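Local structure of RabGAP/TBC protein (Chlamydomonas reinhardtii, 4P17) at residues T113-T118 with A153-V158; V246-D251 with Q298-M303. The protein is of unknown function but carries a flagellar RabGAP TBC domain, the fold of GTPase-activating proteins for Rabs, without the arginine and glutamine fingers usual in that family. All coordinates share one frame; numbering follows the deposited sequence.

Interaction 1. Residues T113-T118 with A153-V158; sequences TDSTHT and AMNTIV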
loop_
_atom_site.group_PDB
_atom_site.type_symbol
_atom_site.label_atom_id
_atom_site.label_comp_id
_atom_site.label_asym_id
_atom_site.label_seq_id
_atom_site.Cartn_x
_atom_site.Cartn_y
_atom_site.Cartn_z
ATOM N N THR A 113 -15.738 14.282 4.606
ATOM C CA THR A 113 -16.739 13.559 3.828
ATOM C C THR A 113 -16.181 12.255 3.243
ATOM O O THR A 113 -16.855 11.217 3.249
ATOM C CB THR A 113 -17.301 14.471 2.710
ATOM O OG1 THR A 113 -17.920 15.599 3.312
ATOM C CG2 THR A 113 -18.316 13.735 1.844
ATOM N N ASP A 114 -14.956 12.280 2.736
ATOM C CA ASP A 114 -14.378 11.036 2.208
ATOM C C ASP A 114 -14.327 9.935 3.299
ATOM O O ASP A 114 -14.252 8.759 2.987
ATOM C CB ASP A 114 -12.989 11.312 1.610
ATOM C CG ASP A 114 -13.037 12.156 0.308
ATOM O OD1 ASP A 114 -14.133 12.601 -0.161
ATOM O OD2 ASP A 114 -11.955 12.416 -0.254
ATOM N N SER A 115 -14.431 10.310 4.574
ATOM C CA SER A 115 -14.506 9.327 5.671
ATOM C C SER A 115 -15.910 8.787 5.992
ATOM O O SER A 115 -16.065 7.936 6.869
ATOM C CB SER A 115 -13.912 9.946 6.934
ATOM O OG SER A 115 -12.502 10.061 6.819
ATOM N N THR A 116 -16.936 9.251 5.309
ATOM C CA THR A 116 -18.245 8.704 5.547
ATOM C C THR A 116 -18.457 7.451 4.691
ATOM O O THR A 116 -19.529 6.859 4.714
ATOM C CB THR A 116 -19.329 9.730 5.272
ATOM O OG1 THR A 116 -19.337 10.052 3.877
ATOM C CG2 THR A 116 -19.071 10.997 6.125
ATOM N N HIS A 117 -17.445 7.015 3.947
ATOM C CA HIS A 117 -17.617 5.753 3.217
ATOM C C HIS A 117 -16.342 4.900 3.120
ATOM O O HIS A 117 -16.361 3.778 2.588
ATOM C CB HIS A 117 -18.222 6.035 1.820
ATOM C CG HIS A 117 -17.509 7.077 1.020
ATOM N ND1 HIS A 117 -17.868 8.407 1.043
ATOM C CD2 HIS A 117 -16.497 6.973 0.126
ATOM C CE1 HIS A 117 -17.090 9.084 0.216
ATOM N NE2 HIS A 117 -16.249 8.239 -0.352
ATOM N N THR A 118 -15.249 5.405 3.674
ATOM C CA THR A 118 -14.059 4.585 3.858
ATOM C C THR A 118 -14.147 3.853 5.202
ATOM O O THR A 118 -14.899 4.273 6.084
ATOM C CB THR A 118 -12.786 5.428 3.827
ATOM O OG1 THR A 118 -12.888 6.441 4.820
ATOM C CG2 THR A 118 -12.589 6.088 2.458
ATOM N N ALA A 153 -7.649 9.285 -2.741
ATOM C CA ALA A 153 -6.713 8.176 -2.634
ATOM C C ALA A 153 -5.959 8.190 -1.305
ATOM O O ALA A 153 -5.702 7.162 -0.715
ATOM C CB ALA A 153 -5.706 8.230 -3.817
ATOM N N MET A 154 -5.594 9.376 -0.851
ATOM C CA MET A 154 -4.766 9.497 0.340
ATOM C C MET A 154 -5.538 9.109 1.607
ATOM O O MET A 154 -4.947 8.802 2.622
ATOM C CB MET A 154 -4.208 10.920 0.442
ATOM C CG MET A 154 -3.211 11.297 -0.675
ATOM S SD MET A 154 -3.094 13.100 -0.942
ATOM C CE MET A 154 -2.214 13.584 0.549
ATOM N N ASN A 155 -6.866 9.094 1.553
ATOM C CA ASN A 155 -7.637 8.773 2.756
ATOM C C ASN A 155 -7.361 7.355 3.219
ATOM O O ASN A 155 -6.918 7.138 4.344
ATOM C CB ASN A 155 -9.140 8.980 2.516
ATOM C CG ASN A 155 -9.925 9.048 3.808
ATOM O OD1 ASN A 155 -10.104 8.041 4.499
ATOM N ND2 ASN A 155 -10.443 10.212 4.109
ATOM N N THR A 156 -7.531 6.371 2.339
ATOM C CA THR A 156 -7.358 4.991 2.770
ATOM C C THR A 156 -5.864 4.654 2.968
ATOM O O THR A 156 -5.512 3.847 3.818
ATOM C CB THR A 156 -8.036 3.978 1.779
ATOM O OG1 THR A 156 -7.522 4.146 0.460
ATOM C CG2 THR A 156 -9.576 4.176 1.769
ATOM N N ILE A 157 -4.975 5.305 2.226
ATOM C CA ILE A 157 -3.536 5.163 2.487
ATOM C C ILE A 157 -3.180 5.555 3.927
ATOM O O ILE A 157 -2.533 4.830 4.656
ATOM C CB ILE A 157 -2.717 6.019 1.496
ATOM C CG1 ILE A 157 -2.885 5.466 0.075
ATOM C CG2 ILE A 157 -1.223 5.998 1.856
ATOM C CD1 ILE A 157 -2.237 6.284 -0.994
ATOM N N VAL A 158 -3.620 6.721 4.367
ATOM C CA VAL A 158 -3.240 7.156 5.687
ATOM C C VAL A 158 -3.938 6.317 6.746
ATOM O O VAL A 158 -3.383 6.089 7.830
ATOM C CB VAL A 158 -3.544 8.651 5.885
ATOM C CG1 VAL A 158 -3.465 9.021 7.383
ATOM C CG2 VAL A 158 -2.605 9.446 5.071
#

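Interaction 2. Residues V246-D251 with Q298-M303; sequences VMRTWD and QRDVLM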
loop_
_atom_site.group_PDB
_atom_site.type_symbol
_atom_site.label_atom_id
_atom_site.label_comp_id
_atom_site.label_asym_id
_atom_site.label_seq_id
_atom_site.Cartn_x
_atom_site.Cartn_y
_atom_site.Cartn_z
ATOM N N VAL A 246 -1.594 -6.024 1.509
ATOM C CA VAL A 246 -1.206 -4.659 1.157
ATOM C C VAL A 246 0.139 -4.310 1.802
ATOM O O VAL A 246 1.030 -3.770 1.129
ATOM C CB VAL A 246 -2.250 -3.611 1.605
ATOM C CG1 VAL A 246 -1.767 -2.190 1.292
ATOM C CG2 VAL A 246 -3.597 -3.828 0.954
ATOM N N MET A 247 0.298 -4.619 3.087
ATOM C CA MET A 247 1.500 -4.178 3.811
ATOM C C MET A 247 2.752 -4.828 3.256
ATOM O O MET A 247 3.835 -4.246 3.311
ATOM C CB MET A 247 1.414 -4.488 5.310
ATOM C CG MET A 247 0.164 -4.058 5.969
ATOM S SD MET A 247 -0.027 -2.299 5.938
ATOM C CE MET A 247 -1.525 -2.215 6.952
ATOM N N ARG A 248 2.629 -6.026 2.692
ATOM C CA ARG A 248 3.793 -6.625 2.062
ATOM C C ARG A 248 4.195 -5.880 0.799
ATOM O O ARG A 248 5.399 -5.717 0.498
ATOM C CB ARG A 248 3.530 -8.086 1.730
ATOM C CG ARG A 248 3.573 -8.992 2.932
ATOM C CD ARG A 248 5.003 -9.271 3.383
ATOM N NE ARG A 248 5.817 -9.857 2.321
ATOM C CZ ARG A 248 5.793 -11.152 1.998
ATOM N NH1 ARG A 248 5.021 -12.002 2.679
ATOM N NH2 ARG A 248 6.557 -11.599 1.016
ATOM N N THR A 249 3.217 -5.399 0.051
ATOM C CA THR A 249 3.542 -4.538 -1.094
ATOM C C THR A 249 4.240 -3.257 -0.595
ATOM O O THR A 249 5.209 -2.756 -1.198
ATOM C CB THR A 249 2.312 -4.161 -1.963
ATOM O OG1 THR A 249 1.520 -3.148 -1.341
ATOM C CG2 THR A 249 1.436 -5.371 -2.286
ATOM N N TRP A 250 3.767 -2.755 0.528
ATOM C CA TRP A 250 4.310 -1.517 1.085
ATOM C C TRP A 250 5.720 -1.715 1.628
ATOM O O TRP A 250 6.597 -0.825 1.478
ATOM C CB TRP A 250 3.375 -1.000 2.182
ATOM C CG TRP A 250 2.079 -0.362 1.657
ATOM C CD1 TRP A 250 1.555 -0.441 0.357
ATOM C CD2 TRP A 250 1.166 0.451 2.408
ATOM N NE1 TRP A 250 0.382 0.294 0.292
ATOM C CE2 TRP A 250 0.117 0.832 1.535
ATOM C CE3 TRP A 250 1.139 0.907 3.742
ATOM C CZ2 TRP A 250 -0.960 1.644 1.955
ATOM C CZ3 TRP A 250 0.051 1.715 4.154
ATOM C CH2 TRP A 250 -0.967 2.075 3.256
ATOM N N ASP A 251 5.962 -2.871 2.245
ATOM C CA ASP A 251 7.336 -3.239 2.661
ATOM C C ASP A 251 8.322 -2.957 1.534
ATOM O O ASP A 251 9.294 -2.249 1.693
ATOM C CB ASP A 251 7.476 -4.714 3.050
ATOM C CG ASP A 251 6.731 -5.081 4.343
ATOM O OD1 ASP A 251 6.417 -4.169 5.115
ATOM O OD2 ASP A 251 6.492 -6.298 4.584
ATOM N N GLN A 298 -2.977 -14.804 0.026
ATOM C CA GLN A 298 -1.684 -15.442 -0.119
ATOM C C GLN A 298 -0.636 -14.382 -0.419
ATOM O O GLN A 298 -0.190 -14.206 -1.569
ATOM C CB GLN A 298 -1.719 -16.514 -1.229
ATOM C CG GLN A 298 -1.171 -17.868 -0.797
ATOM C CD GLN A 298 0.124 -17.777 -0.025
ATOM O OE1 GLN A 298 0.847 -16.781 -0.103
ATOM N NE2 GLN A 298 0.420 -18.814 0.742
ATOM N N ARG A 299 -0.242 -13.649 0.614
ATOM C CA ARG A 299 0.699 -12.559 0.416
ATOM C C ARG A 299 2.122 -13.045 0.067
ATOM O O ARG A 299 2.868 -12.369 -0.632
ATOM C CB ARG A 299 0.720 -11.649 1.660
ATOM C CG ARG A 299 1.058 -12.315 2.965
ATOM C CD ARG A 299 0.731 -11.410 4.110
ATOM N NE ARG A 299 1.233 -11.941 5.375
ATOM C CZ ARG A 299 0.519 -12.679 6.209
ATOM N NH1 ARG A 299 -0.738 -13.003 5.927
ATOM N NH2 ARG A 299 1.064 -13.089 7.334
ATOM N N ASP A 300 2.471 -14.254 0.495
ATOM C CA ASP A 300 3.760 -14.811 0.147
ATOM C C ASP A 300 3.846 -15.057 -1.360
ATOM O O ASP A 300 4.826 -14.682 -2.031
ATOM C CB ASP A 300 4.024 -16.136 0.875
ATOM C CG ASP A 300 4.390 -15.981 2.341
ATOM O OD1 ASP A 300 4.819 -14.888 2.787
ATOM O OD2 ASP A 300 4.307 -17.019 3.038
ATOM N N VAL A 301 2.813 -15.693 -1.897
ATOM C CA VAL A 301 2.792 -16.008 -3.316
ATOM C C VAL A 301 2.676 -14.736 -4.146
ATOM O O VAL A 301 3.274 -14.641 -5.238
ATOM C CB VAL A 301 1.658 -16.963 -3.625
ATOM C CG1 VAL A 301 1.485 -17.150 -5.134
ATOM C CG2 VAL A 301 1.925 -18.277 -2.906
ATOM N N LEU A 302 1.926 -13.755 -3.663
ATOM C CA LEU A 302 1.847 -12.499 -4.418
ATOM C C LEU A 302 3.233 -11.897 -4.599
ATOM O O LEU A 302 3.594 -11.454 -5.700
ATOM C CB LEU A 302 0.934 -11.465 -3.736
ATOM C CG LEU A 302 0.807 -10.157 -4.550
ATOM C CD1 LEU A 302 0.201 -10.391 -5.947
ATOM C CD2 LEU A 302 -0.044 -9.147 -3.774
ATOM N N MET A 303 4.002 -11.778 -3.527
ATOM C CA MET A 303 5.274 -11.066 -3.664
ATOM C C MET A 303 6.289 -11.932 -4.422
ATOM O O MET A 303 7.067 -11.448 -5.243
ATOM C CB MET A 303 5.827 -10.670 -2.314
ATOM C CG MET A 303 4.919 -9.726 -1.542
ATOM S SD MET A 303 4.337 -8.337 -2.532
ATOM C CE MET A 303 5.800 -7.328 -2.829
HETATM O O HOH W 1 4.123 -11.771 5.578
HETATM O O HOH W 2 6.997 -14.046 -0.666
#

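Interaction 1. Residues T113-T118 with A153-V158
In this TBC domain the end of the IxxDxxR motif meets the helix that follows the YxQ motif. D114 and H117 lie in the segment matching IxxDxxR, H117 at the position of the arginine finger, while helix 153-164 follows directly on the YxQ segment, where R152 stands at the position of the glutamine finger. The contact lies where, in catalytic relatives, both fingers are carried. Along the second segment, N155 is the main bridge. Its CG is anti to the backbone N (chi1 -164°), which sends the amide out to the turn that follows helix 108-114. ND2 points almost straight at S115 OG (N-H...O angle 168°), but at 3.4 Å between N155 ND2 and S115 OG this is a weak bond. The same nitrogen also bonds Y150 OH, and since that hydroxyl is bonded to D114 OD2 as well, the tyrosine of the YxQ segment ties asparagine and aspartate together. The D114 CB methylene also touches this nitrogen, 3.7 Å from N155 ND2. At the other end of the amide, N155 OD1 is 3.2 Å from T118 OG1; D114 O lies 3.3 Å from T118 OG1, and the one hydroxyl proton could go to either carbonyl oxygen. T156 adds the apolar part. Its hydroxyl, in the crowded position between N and C (chi1 57°), bonds S238 OG, and its methyl is left to face the loop. The two threonine side chains cross obliquely, T156 CG2 meeting T118 CG2 at 3.6 Å.

Interaction 2. Residues V246-D251 with Q298-M303
R248 reaches from helix 243-256 into the first turn of helix 299-306, and the other side chains are arranged round its guanidinium. This is helix-helix packing in the all-helical domain, at a turn where Q298 is the N-cap and its OE1 accepts from V301 N. Bends at chi2 and chi3 fold the R248 chain so that its charged group lies against this turn. M303, similarly bent, spreads CG over one face of that group, with M303 CB 3.5 Å from R248 NH2. D300 approaches at the edge: R248 NH1 bonds D300 OD1 at 2.9 Å, a salt bridge in which OD1 accepts on its anti lone pair, in the guanidinium plane of R248 although the carboxylate is turned 53° from it. R299 crosses R248 at about a right angle, their guanidinium planes 85° apart, and R248 CG touches R299 CD at 3.9 Å. A water accepts from both R248 NH1 and R299 NE, which probably eases the repulsion between the like charges. A second water accepts from R248 NH2 and donates to D300 O, and R65 O also takes R248 NH2. Beside this polar cluster, T249 CG2 lies 4.2 Å from M303 SD. The axes of 246-251 and 299-303 run at 38° N-to-C; D34 and N36 of helix 27-50 bind R299 and D300 OD2, while V264 of helix 259-271 packs on both T249 and L302.

Both contacts are buried, interaction 2 nearer the centre of the chain (about 9 Å between centres, against 14 Å), and they join different elements. Interaction 1 fixes the turn after helix 108-114 to helix 153-164 with neutral polar groups and methyls. Interaction 2 sets two helices against each other through a buried charge, its salt bridge and two waters. Their centres are about 22 Å apart, yet helix 153-164 links them: I157 O meets W250 CH2 at 3.5 Å, while L160 packs on V246, M247 and W250. The helix that carries N155 thus packs on the one that carries R248.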